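Local coordinates for protein computational Design of Enzyme (Synthetic construct, PDB 3TP4) that probably carries a computationally designed, serine-containing catalytic triad, built into a TIM-barrel scaffold related to family 26 glycoside hydrolases, at residues Lys308-Pro311 and Val312-Arg315; Tyr23-Gly26 and Val27-Glu30; Ser278-Thr281 and Arg282-Val285; Thr352-Ala355 and Ser356-Thr359. All blocks are in the same frame, centred on the assembly; numbering follows the deposited sequence.

Contact 1 lies in the TIM-barrel loop before strand 318-321, contact 2 at the end of helix 15-27 and the loop before strand 32-37, contact 3 at the kink leading into strand 282-285, and contact 4 leaves strand 352-353. R28 ties the first three together: its NE reaches R315 O of contact 1 at 2.9 Å, and its NH2 packs 3.1 Å from S278 OG of contact 3. Contact 2 also meets contact 4, V27 CG2 lying 3.7 Å from L353 CD1. Contacts 3 and 4 have centres about 17 Å apart and do not touch. Of the four, contact 3 comes near the presumed Ser-His-Glu site, where R282 lies close by without touching.

Contact 1: residues Lys308-Pro311 and Val312-Arg315; sequences KADP and VASR
An Asx turn at D310, followed by a type I beta turn from V312 to R315, shapes the loop between helix 299-308 and strand 318-321 of the TIM barrel. With CG anti to the backbone N (chi1 -166°), the D310 carboxylate is carried beside its own carbonyl and faces the amides that come next in the chain. OD1 accepts from V312 N at 2.9 Å, which arrives on the anti side of the carboxylate, and from A313 N, also at 2.9 Å, in an almost straight bond of 174°. The two amides come from opposite faces of the carboxylate plane, A313 N the farther out of it. The methyl of A313 lies alongside the same side chain, CB to D310 CB 3.7 Å. The backbone closes a wider loop: S314 N donates to D310 O at 3.0 Å, 20° off the carbonyl plane. S314 OG has two carbonyl oxygens near it, D310 O at 3.0 Å and P311 O at 3.3 Å, and which one takes its proton is not settled. R315 CG passes 3.5 Å from P311 O; the chain then bends at chi3, and NH2 meets D272 in a salt bridge. V312 and A313 rest on helix 254-274, and that helix sends R265 NH1 to D310 OD1. One carboxylate oxygen thus takes two amide N-H groups and a guanidinium, a concentration of donors that would favour the ionised form of D310 and holds its side chain from turning.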
ATOM      1  N   LYS A 308     -22.776   5.136   4.205  1.00 27.86           N
ATOM      2  CA  LYS A 308     -23.887   4.237   3.904  1.00 30.52           C
ATOM      3  C   LYS A 308     -24.917   4.900   3.000  1.00 34.60           C
ATOM      4  O   LYS A 308     -25.475   4.259   2.114  1.00 34.59           O
ATOM      5  CB  LYS A 308     -24.554   3.756   5.194  1.00 33.00           C
ATOM      6  CG  LYS A 308     -23.688   2.825   6.012  1.00 32.15           C
ATOM      7  CD  LYS A 308     -24.293   2.546   7.369  1.00 28.07           C
ATOM      8  CE  LYS A 308     -25.629   1.852   7.241  1.00 30.66           C
ATOM      9  NZ  LYS A 308     -26.129   1.369   8.572  1.00 36.12           N
ATOM     10  N   ALA A 309     -25.152   6.188   3.218  1.00 37.24           N
ATOM     11  CA  ALA A 309     -26.164   6.928   2.470  1.00 35.58           C
ATOM     12  C   ALA A 309     -25.840   7.085   0.986  1.00 39.78           C
ATOM     13  O   ALA A 309     -26.695   7.511   0.218  1.00 34.85           O
ATOM     14  CB  ALA A 309     -26.400   8.291   3.103  1.00 37.80           C
ATOM     15  N   ASP A 310     -24.617   6.751   0.580  1.00 30.54           N
ATOM     16  CA  ASP A 310     -24.219   6.912  -0.815  1.00 28.25           C
ATOM     17  C   ASP A 310     -23.903   5.569  -1.461  1.00 33.16           C
ATOM     18  O   ASP A 310     -22.961   4.886  -1.050  1.00 32.49           O
ATOM     19  CB  ASP A 310     -22.990   7.822  -0.907  1.00 35.30           C
ATOM     20  CG  ASP A 310     -22.724   8.301  -2.319  1.00 38.60           C
ATOM     21  OD1 ASP A 310     -22.296   7.488  -3.162  1.00 31.27           O
ATOM     22  OD2 ASP A 310     -22.949   9.502  -2.580  1.00 41.00           O
ATOM     23  N   PRO A 311     -24.667   5.189  -2.497  1.00 30.68           N
ATOM     24  CA  PRO A 311     -24.498   3.839  -3.048  1.00 29.90           C
ATOM     25  C   PRO A 311     -23.149   3.629  -3.732  1.00 32.68           C
ATOM     26  O   PRO A 311     -22.755   2.489  -3.978  1.00 36.17           O
ATOM     27  CB  PRO A 311     -25.649   3.717  -4.061  1.00 40.14           C
ATOM     28  CG  PRO A 311     -26.062   5.129  -4.360  1.00 41.59           C
ATOM     29  CD  PRO A 311     -25.796   5.914  -3.110  1.00 36.34           C
ATOM     30  N   VAL A 312     -22.444   4.705  -4.039  1.00 25.51           N
ATOM     31  CA  VAL A 312     -21.150   4.560  -4.691  1.00 24.24           C
ATOM     32  C   VAL A 312     -20.013   4.666  -3.679  1.00 22.71           C
ATOM     33  O   VAL A 312     -19.095   3.854  -3.689  1.00 28.14           O
ATOM     34  CB  VAL A 312     -20.952   5.614  -5.807  1.00 33.60           C
ATOM     35  CG1 VAL A 312     -19.540   5.500  -6.400  1.00 32.33           C
ATOM     36  CG2 VAL A 312     -22.027   5.445  -6.887  1.00 32.19           C
ATOM     37  N   ALA A 313     -20.077   5.675  -2.809  1.00 23.75           N
ATOM     38  CA  ALA A 313     -19.094   5.815  -1.730  1.00 22.09           C
ATOM     39  C   ALA A 313     -19.072   4.587  -0.806  1.00 23.01           C
ATOM     40  O   ALA A 313     -18.052   4.267  -0.203  1.00 23.63           O
ATOM     41  CB  ALA A 313     -19.367   7.078  -0.926  1.00 22.04           C
ATOM     42  N   SER A 314     -20.202   3.908  -0.675  1.00 23.82           N
ATOM     43  CA  SER A 314     -20.243   2.701   0.164  1.00 23.28           C
ATOM     44  C   SER A 314     -19.517   1.518  -0.497  1.00 27.10           C
ATOM     45  O   SER A 314     -19.268   0.499   0.153  1.00 25.58           O
ATOM     46  CB  SER A 314     -21.696   2.329   0.485  1.00 31.79           C
ATOM     47  OG  SER A 314     -22.367   1.963  -0.704  1.00 40.29           O
ATOM     48  N   ARG A 315     -19.171   1.655  -1.780  1.00 24.72           N
ATOM     49  CA  ARG A 315     -18.431   0.595  -2.492  1.00 23.23           C
ATOM     50  C   ARG A 315     -16.936   0.575  -2.143  1.00 27.87           C
ATOM     51  O   ARG A 315     -16.055   0.651  -3.007  1.00 24.71           O
ATOM     52  CB  ARG A 315     -18.687   0.632  -4.004  1.00 23.20           C
ATOM     53  CG  ARG A 315     -20.131   0.219  -4.357  1.00 27.01           C
ATOM     54  CD  ARG A 315     -20.408   0.257  -5.877  1.00 25.43           C
ATOM     55  NE  ARG A 315     -19.427  -0.546  -6.594  1.00 26.05           N
ATOM     56  CZ  ARG A 315     -19.315  -1.866  -6.489  1.00 31.37           C
ATOM     57  NH1 ARG A 315     -20.144  -2.556  -5.708  1.00 32.60           N
ATOM     58  NH2 ARG A 315     -18.372  -2.499  -7.170  1.00 28.89           N
TER

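Contact 2: residues Tyr23-Gly26 and Val27-Glu30; sequences YLDG and VRGE
The last turn of helix 15-27 runs from Y23 into V27 and ends in a change of bonding: V27 N donates to Y23 O at 3.0 Å, the usual helical span, whereas R28 N turns to D25 O, only three residues back, at 3.2 Å and from well above the carbonyl plane. V27 to E30 then forms a type II beta turn, with E30 N bonded to V27 O and G29 at a positive phi. A water lies 2.9 Å from both D25 O and R28 O and bridges the helix end to this turn. R28 carries the side-chain contact. Its chain lays CG against L24 O (3.2 Å) and, bent at chi3 (57°), brings the guanidinium back beside D25, where NH1 donates to OD1 at 2.9 Å in a salt bridge. D25 OD1 sits only 2° out of the guanidinium plane, the two flat groups are nearly coplanar at 22°, and the bond meets the carboxylate oxygen nearly along its C-O axis. R28 NH1 is shared with D272, and NE donates to R315 O. Replacing R28 by an alanine would probably leave D25 without its salt-bridge partner, D272 with R315 but not R28, and R315 O without this donor. V27 CG1 lies 3.4 Å from L24 O, and the side chain packs on L33. An i to i+3 salt bridge (D25 to R28) at the C-terminal end of a helix, followed by a turn with glycine in its third position, here makes the alpha-to-beta connection into barrel strand 32-37.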
ATOM      1  N   TYR A  23     -12.692 -11.702  -2.685  1.00 28.54           N
ATOM      2  CA  TYR A  23     -13.548 -11.438  -1.539  1.00 31.22           C
ATOM      3  C   TYR A  23     -13.662  -9.935  -1.276  1.00 30.65           C
ATOM      4  O   TYR A  23     -14.763  -9.415  -1.082  1.00 27.18           O
ATOM      5  CB  TYR A  23     -13.028 -12.180  -0.297  1.00 27.55           C
ATOM      6  CG  TYR A  23     -13.646 -11.709   0.995  1.00 31.04           C
ATOM      7  CD1 TYR A  23     -14.845 -12.245   1.458  1.00 29.66           C
ATOM      8  CD2 TYR A  23     -13.031 -10.723   1.752  1.00 31.21           C
ATOM      9  CE1 TYR A  23     -15.404 -11.813   2.640  1.00 31.81           C
ATOM     10  CE2 TYR A  23     -13.575 -10.289   2.930  1.00 32.28           C
ATOM     11  CZ  TYR A  23     -14.759 -10.835   3.374  1.00 31.40           C
ATOM     12  OH  TYR A  23     -15.296 -10.384   4.555  1.00 30.73           O
ATOM     13  N   LEU A  24     -12.528  -9.239  -1.277  1.00 27.78           N
ATOM     14  CA  LEU A  24     -12.532  -7.802  -1.016  1.00 25.90           C
ATOM     15  C   LEU A  24     -13.362  -7.044  -2.062  1.00 30.10           C
ATOM     16  O   LEU A  24     -14.049  -6.085  -1.729  1.00 31.07           O
ATOM     17  CB  LEU A  24     -11.099  -7.263  -0.939  1.00 23.04           C
ATOM     18  CG  LEU A  24     -10.295  -7.781   0.267  1.00 25.14           C
ATOM     19  CD1 LEU A  24      -8.793  -7.418   0.149  1.00 23.65           C
ATOM     20  CD2 LEU A  24     -10.908  -7.255   1.573  1.00 23.91           C
ATOM     21  N   ASP A  25     -13.313  -7.466  -3.324  1.00 28.47           N
ATOM     22  CA  ASP A  25     -14.145  -6.808  -4.335  1.00 22.03           C
ATOM     23  C   ASP A  25     -15.620  -7.110  -4.067  1.00 27.66           C
ATOM     24  O   ASP A  25     -16.470  -6.233  -4.153  1.00 27.28           O
ATOM     25  CB  ASP A  25     -13.760  -7.254  -5.751  1.00 24.27           C
ATOM     26  CG  ASP A  25     -14.382  -6.374  -6.834  1.00 37.68           C
ATOM     27  OD1 ASP A  25     -14.506  -5.141  -6.628  1.00 30.64           O
ATOM     28  OD2 ASP A  25     -14.753  -6.920  -7.894  1.00 38.15           O
ATOM     29  N   GLY A  26     -15.912  -8.362  -3.725  1.00 32.83           N
ATOM     30  CA  GLY A  26     -17.285  -8.803  -3.527  1.00 29.75           C
ATOM     31  C   GLY A  26     -17.992  -8.163  -2.352  1.00 31.30           C
ATOM     32  O   GLY A  26     -19.214  -8.002  -2.372  1.00 28.54           O
ATOM     33  N   VAL A  27     -17.238  -7.784  -1.324  1.00 23.19           N
ATOM     34  CA  VAL A  27     -17.854  -7.179  -0.151  1.00 28.78           C
ATOM     35  C   VAL A  27     -18.256  -5.720  -0.389  1.00 27.03           C
ATOM     36  O   VAL A  27     -19.115  -5.184   0.307  1.00 28.90           O
ATOM     37  CB  VAL A  27     -16.936  -7.303   1.099  1.00 36.13           C
ATOM     38  CG1 VAL A  27     -15.907  -6.179   1.120  1.00 32.45           C
ATOM     39  CG2 VAL A  27     -17.758  -7.301   2.365  1.00 44.64           C
ATOM     40  N   ARG A  28     -17.646  -5.078  -1.381  1.00 24.82           N
ATOM     41  CA  ARG A  28     -17.881  -3.655  -1.609  1.00 24.41           C
ATOM     42  C   ARG A  28     -19.362  -3.328  -1.780  1.00 33.37           C
ATOM     43  O   ARG A  28     -20.025  -3.868  -2.662  1.00 28.99           O
ATOM     44  CB  ARG A  28     -17.048  -3.168  -2.801  1.00 25.30           C
ATOM     45  CG  ARG A  28     -15.541  -3.350  -2.552  1.00 25.94           C
ATOM     46  CD  ARG A  28     -14.711  -3.068  -3.786  1.00 25.48           C
ATOM     47  NE  ARG A  28     -14.960  -1.716  -4.272  1.00 27.28           N
ATOM     48  CZ  ARG A  28     -15.055  -1.382  -5.558  1.00 29.76           C
ATOM     49  NH1 ARG A  28     -14.914  -2.303  -6.509  1.00 26.88           N
ATOM     50  NH2 ARG A  28     -15.302  -0.118  -5.888  1.00 27.53           N
ATOM     51  N   GLY A  29     -19.876  -2.457  -0.914  1.00 28.70           N
ATOM     52  CA  GLY A  29     -21.283  -2.095  -0.932  1.00 31.91           C
ATOM     53  C   GLY A  29     -22.166  -2.964  -0.049  1.00 29.43           C
ATOM     54  O   GLY A  29     -23.295  -2.595   0.244  1.00 34.12           O
ATOM     55  N   GLU A  30     -21.659  -4.122   0.371  1.00 29.62           N
ATOM     56  CA  GLU A  30     -22.428  -5.034   1.221  1.00 35.62           C
ATOM     57  C   GLU A  30     -22.096  -4.808   2.696  1.00 32.49           C
ATOM     58  O   GLU A  30     -22.966  -4.822   3.548  1.00 29.48           O
ATOM     59  CB  GLU A  30     -22.153  -6.492   0.842  1.00 36.31           C
ATOM     60  CG  GLU A  30     -22.570  -6.843  -0.582  1.00 48.74           C
ATOM     61  CD  GLU A  30     -24.044  -6.580  -0.834  1.00 68.92           C
ATOM     62  OE1 GLU A  30     -24.880  -7.094  -0.058  1.00 76.61           O
ATOM     63  OE2 GLU A  30     -24.371  -5.852  -1.801  1.00 75.03           O
TER
HETATM   64  O   HOH W   1     -19.246  -5.590  -4.897  1.00 34.81           O

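Contact 3: residues Ser278-Thr281 and Arg282-Val285; sequences SAFT and RFGV
F280 holds CG anti to its backbone N (chi1 -170°), which swings the ring forward along the chain to meet F283 CB; the backbone points that CB toward the ring, while chi1 of F283 (89°) leads its own ring away. F283 CB rests over one face of F280 in a CH-pi contact, 3.6 Å from the ring centroid. It leans toward the rim, where CZ comes within 3.3 Å of CB. The two rings are thus oblique to each other, with centroids 5.8 Å apart and planes at 45°. R282 O also approaches the F280 ring, 3.0 Å from CE1. Around them F280 lies against L260, L264 and I307, and both phenylalanines touch M319. A serine in place of F280 would probably open a gap beneath F283 CB and take away the apolar surface that L260, L264 and I307 pack against. T281, which follows, is fixed by OG1 to D246 and to the amide of L245. F280 centres an inverse gamma turn, closed by a weak T281 N to A279 O bond, so the chain kinks between strands 277-278 and 282-285. Strand 277-278 and the weakly bonded 282-285 both pair in parallel with 242-249, as one TIM-barrel strand interrupted by the turn, with the phenylalanines turned to the layer between barrel and helices.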
ATOM      1  N   SER A 278     -11.342  -0.938  -4.237  1.00 25.68           N
ATOM      2  CA  SER A 278     -11.040   0.295  -3.521  1.00 18.12           C
ATOM      3  C   SER A 278     -11.326   0.095  -2.042  1.00 21.28           C
ATOM      4  O   SER A 278     -12.190  -0.710  -1.670  1.00 25.05           O
ATOM      5  CB  SER A 278     -11.871   1.459  -4.057  1.00 19.31           C
ATOM      6  OG  SER A 278     -13.262   1.184  -3.922  1.00 22.84           O
ATOM      7  N   ALA A 279     -10.611   0.831  -1.193  1.00 21.85           N
ATOM      8  CA  ALA A 279     -10.806   0.721   0.252  1.00 24.15           C
ATOM      9  C   ALA A 279     -10.508   2.062   0.905  1.00 24.40           C
ATOM     10  O   ALA A 279      -9.697   2.833   0.398  1.00 25.59           O
ATOM     11  CB  ALA A 279      -9.901  -0.356   0.832  1.00 21.95           C
ATOM     12  N   PHE A 280     -11.185   2.345   2.012  1.00 18.92           N
ATOM     13  CA  PHE A 280     -10.928   3.553   2.806  1.00 22.40           C
ATOM     14  C   PHE A 280      -9.732   3.239   3.726  1.00 21.59           C
ATOM     15  O   PHE A 280      -9.887   3.030   4.931  1.00 25.96           O
ATOM     16  CB  PHE A 280     -12.195   3.892   3.612  1.00 22.49           C
ATOM     17  CG  PHE A 280     -12.178   5.250   4.297  1.00 25.81           C
ATOM     18  CD1 PHE A 280     -11.064   6.085   4.238  1.00 22.47           C
ATOM     19  CD2 PHE A 280     -13.291   5.671   5.029  1.00 20.55           C
ATOM     20  CE1 PHE A 280     -11.061   7.335   4.901  1.00 24.77           C
ATOM     21  CE2 PHE A 280     -13.302   6.904   5.692  1.00 24.96           C
ATOM     22  CZ  PHE A 280     -12.197   7.739   5.630  1.00 22.38           C
ATOM     23  N   THR A 281      -8.535   3.192   3.145  1.00 23.17           N
ATOM     24  CA  THR A 281      -7.383   2.588   3.819  1.00 21.70           C
ATOM     25  C   THR A 281      -7.095   3.148   5.201  1.00 24.67           C
ATOM     26  O   THR A 281      -6.721   2.406   6.104  1.00 25.42           O
ATOM     27  CB  THR A 281      -6.097   2.619   2.941  1.00 23.40           C
ATOM     28  OG1 THR A 281      -5.973   3.893   2.286  1.00 21.83           O
ATOM     29  CG2 THR A 281      -6.154   1.503   1.903  1.00 22.81           C
ATOM     30  N   ARG A 282      -7.258   4.450   5.376  1.00 21.61           N
ATOM     31  CA  ARG A 282      -7.038   5.035   6.687  1.00 23.50           C
ATOM     32  C   ARG A 282      -8.092   6.063   7.040  1.00 23.11           C
ATOM     33  O   ARG A 282      -8.381   6.975   6.255  1.00 22.58           O
ATOM     34  CB  ARG A 282      -5.647   5.667   6.762  1.00 21.82           C
ATOM     35  CG  ARG A 282      -4.518   4.672   6.671  1.00 24.90           C
ATOM     36  CD  ARG A 282      -3.179   5.380   6.859  1.00 32.15           C
ATOM     37  NE  ARG A 282      -2.874   5.611   8.273  1.00 38.42           N
ATOM     38  CZ  ARG A 282      -1.726   6.130   8.705  1.00 45.19           C
ATOM     39  NH1 ARG A 282      -0.785   6.483   7.832  1.00 45.79           N
ATOM     40  NH2 ARG A 282      -1.513   6.296  10.001  1.00 40.47           N
ATOM     41  N   PHE A 283      -8.667   5.906   8.226  1.00 20.74           N
ATOM     42  CA  PHE A 283      -9.641   6.856   8.735  1.00 23.63           C
ATOM     43  C   PHE A 283      -9.458   7.009  10.236  1.00 23.70           C
ATOM     44  O   PHE A 283      -8.963   6.098  10.903  1.00 28.61           O
ATOM     45  CB  PHE A 283     -11.071   6.402   8.413  1.00 23.16           C
ATOM     46  CG  PHE A 283     -11.693   5.506   9.466  1.00 20.64           C
ATOM     47  CD1 PHE A 283     -11.349   4.163   9.555  1.00 19.82           C
ATOM     48  CD2 PHE A 283     -12.632   6.009  10.353  1.00 26.26           C
ATOM     49  CE1 PHE A 283     -11.942   3.335  10.501  1.00 20.99           C
ATOM     50  CE2 PHE A 283     -13.220   5.192  11.316  1.00 27.54           C
ATOM     51  CZ  PHE A 283     -12.875   3.850  11.391  1.00 22.02           C
ATOM     52  N   GLY A 284      -9.878   8.149  10.776  1.00 26.15           N
ATOM     53  CA  GLY A 284      -9.822   8.338  12.219  1.00 25.19           C
ATOM     54  C   GLY A 284     -10.030   9.786  12.635  1.00 28.26           C
ATOM     55  O   GLY A 284     -10.072  10.678  11.790  1.00 27.77           O
ATOM     56  N   VAL A 285     -10.185  10.013  13.936  1.00 28.08           N
ATOM     57  CA  VAL A 285     -10.241  11.370  14.472  1.00 31.18           C
ATOM     58  C   VAL A 285      -8.826  11.959  14.493  1.00 27.07           C
ATOM     59  O   VAL A 285      -7.908  11.342  15.025  1.00 26.09           O
ATOM     60  CB  VAL A 285     -10.806  11.383  15.903  1.00 36.13           C
ATOM     61  CG1 VAL A 285     -10.705  12.781  16.506  1.00 31.33           C
ATOM     62  CG2 VAL A 285     -12.264  10.889  15.916  1.00 34.54           C
TER

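Contact 4: residues Thr352-Ala355 and Ser356-Thr359; sequences TLFA and SEVT
E357 folds back over L353, its CB 3.9 Å from L353 CD2, and runs on, extended beyond CG, to the start of its own turn. There OE1 accepts F354 N at 2.8 Å in a bond of 164°. The backbone returns the grip: E357 N donates to F354 O at 2.8 Å, from above the carbonyl plane, so F354 and E357 hold each other by two bonds. A355 and S356 form the bend between them, a short 3-10 turn that takes the chain off strand 352-353, which pairs in parallel with barrel strand 32-37. V358 N extends the turn to A355 O at 3.1 Å, and V358 CG2 lies 3.8 Å from F354 O. A water stands 2.8 Å from E357 OE1 and 3.1 Å from T352 O, joining the carboxylate to the strand. F354 turns its ring away from the turn toward F34, V56 and T60, and T352 O lies at the ring edge. S356 OG bonds to D62, while L353 packs against V27 and L33 and V358 reaches Y23.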
ATOM      1  N   THR A 352     -20.882  -2.509   9.352  1.00 25.73           N
ATOM      2  CA  THR A 352     -19.468  -2.719   9.689  1.00 24.18           C
ATOM      3  C   THR A 352     -19.160  -4.168  10.030  1.00 27.35           C
ATOM      4  O   THR A 352     -19.847  -4.767  10.854  1.00 29.14           O
ATOM      5  CB  THR A 352     -19.013  -1.833  10.876  1.00 22.20           C
ATOM      6  OG1 THR A 352     -19.873  -2.070  12.003  1.00 25.07           O
ATOM      7  CG2 THR A 352     -19.059  -0.344  10.475  1.00 20.50           C
ATOM      8  N   LEU A 353     -18.119  -4.724   9.412  1.00 23.17           N
ATOM      9  CA  LEU A 353     -17.793  -6.129   9.628  1.00 27.45           C
ATOM     10  C   LEU A 353     -16.585  -6.290  10.528  1.00 28.70           C
ATOM     11  O   LEU A 353     -15.577  -5.599  10.377  1.00 23.23           O
ATOM     12  CB  LEU A 353     -17.563  -6.865   8.307  1.00 26.90           C
ATOM     13  CG  LEU A 353     -18.767  -6.861   7.353  1.00 32.61           C
ATOM     14  CD1 LEU A 353     -18.426  -7.521   6.024  1.00 34.19           C
ATOM     15  CD2 LEU A 353     -19.951  -7.547   7.997  1.00 36.79           C
ATOM     16  N   PHE A 354     -16.709  -7.211  11.473  1.00 24.72           N
ATOM     17  CA  PHE A 354     -15.614  -7.541  12.369  1.00 28.83           C
ATOM     18  C   PHE A 354     -15.184  -8.991  12.126  1.00 27.56           C
ATOM     19  O   PHE A 354     -15.768  -9.678  11.284  1.00 28.93           O
ATOM     20  CB  PHE A 354     -16.037  -7.260  13.812  1.00 26.46           C
ATOM     21  CG  PHE A 354     -16.082  -5.791  14.136  1.00 27.63           C
ATOM     22  CD1 PHE A 354     -16.983  -4.949  13.485  1.00 24.91           C
ATOM     23  CD2 PHE A 354     -15.206  -5.246  15.063  1.00 23.32           C
ATOM     24  CE1 PHE A 354     -17.020  -3.594  13.758  1.00 26.20           C
ATOM     25  CE2 PHE A 354     -15.229  -3.892  15.341  1.00 24.67           C
ATOM     26  CZ  PHE A 354     -16.136  -3.058  14.685  1.00 27.67           C
ATOM     27  N   ALA A 355     -14.163  -9.443  12.848  1.00 27.05           N
ATOM     28  CA  ALA A 355     -13.549 -10.751  12.614  1.00 29.42           C
ATOM     29  C   ALA A 355     -14.525 -11.913  12.464  1.00 36.89           C
ATOM     30  O   ALA A 355     -14.405 -12.707  11.524  1.00 29.81           O
ATOM     31  CB  ALA A 355     -12.549 -11.066  13.705  1.00 32.16           C
ATOM     32  N   SER A 356     -15.463 -12.044  13.398  1.00 32.60           N
ATOM     33  CA  SER A 356     -16.380 -13.178  13.340  1.00 33.90           C
ATOM     34  C   SER A 356     -17.347 -13.077  12.158  1.00 37.91           C
ATOM     35  O   SER A 356     -18.058 -14.027  11.851  1.00 40.97           O
ATOM     36  CB  SER A 356     -17.147 -13.346  14.658  1.00 37.18           C
ATOM     37  OG  SER A 356     -18.022 -12.256  14.868  1.00 44.50           O
ATOM     38  N   GLU A 357     -17.374 -11.935  11.482  1.00 31.29           N
ATOM     39  CA  GLU A 357     -18.238 -11.810  10.314  1.00 27.16           C
ATOM     40  C   GLU A 357     -17.508 -12.030   8.989  1.00 30.93           C
ATOM     41  O   GLU A 357     -18.110 -11.937   7.925  1.00 31.50           O
ATOM     42  CB  GLU A 357     -18.970 -10.466  10.316  1.00 31.70           C
ATOM     43  CG  GLU A 357     -20.027 -10.375  11.423  1.00 42.05           C
ATOM     44  CD  GLU A 357     -20.238  -8.963  11.911  1.00 44.42           C
ATOM     45  OE1 GLU A 357     -19.238  -8.248  12.124  1.00 32.93           O
ATOM     46  OE2 GLU A 357     -21.411  -8.560  12.062  1.00 56.36           O
ATOM     47  N   VAL A 358     -16.213 -12.313   9.051  1.00 29.55           N
ATOM     48  CA  VAL A 358     -15.454 -12.571   7.828  1.00 31.24           C
ATOM     49  C   VAL A 358     -15.579 -14.039   7.465  1.00 33.23           C
ATOM     50  O   VAL A 358     -15.147 -14.905   8.222  1.00 31.84           O
ATOM     51  CB  VAL A 358     -13.969 -12.240   7.997  1.00 27.81           C
ATOM     52  CG1 VAL A 358     -13.163 -12.724   6.770  1.00 26.40           C
ATOM     53  CG2 VAL A 358     -13.789 -10.745   8.221  1.00 25.43           C
ATOM     54  N   THR A 359     -16.173 -14.317   6.311  1.00 28.59           N
ATOM     55  CA  THR A 359     -16.373 -15.690   5.879  1.00 33.93           C
ATOM     56  C   THR A 359     -16.163 -15.817   4.366  1.00 35.42           C
ATOM     57  O   THR A 359     -16.492 -14.904   3.602  1.00 35.51           O
ATOM     58  CB  THR A 359     -17.777 -16.205   6.295  1.00 41.52           C
ATOM     59  OG1 THR A 359     -17.965 -17.547   5.834  1.00 44.89           O
ATOM     60  CG2 THR A 359     -18.862 -15.325   5.704  1.00 45.71           C
TER
HETATM   61  O   HOH W   2     -20.504  -6.193  13.555  1.00 33.47           O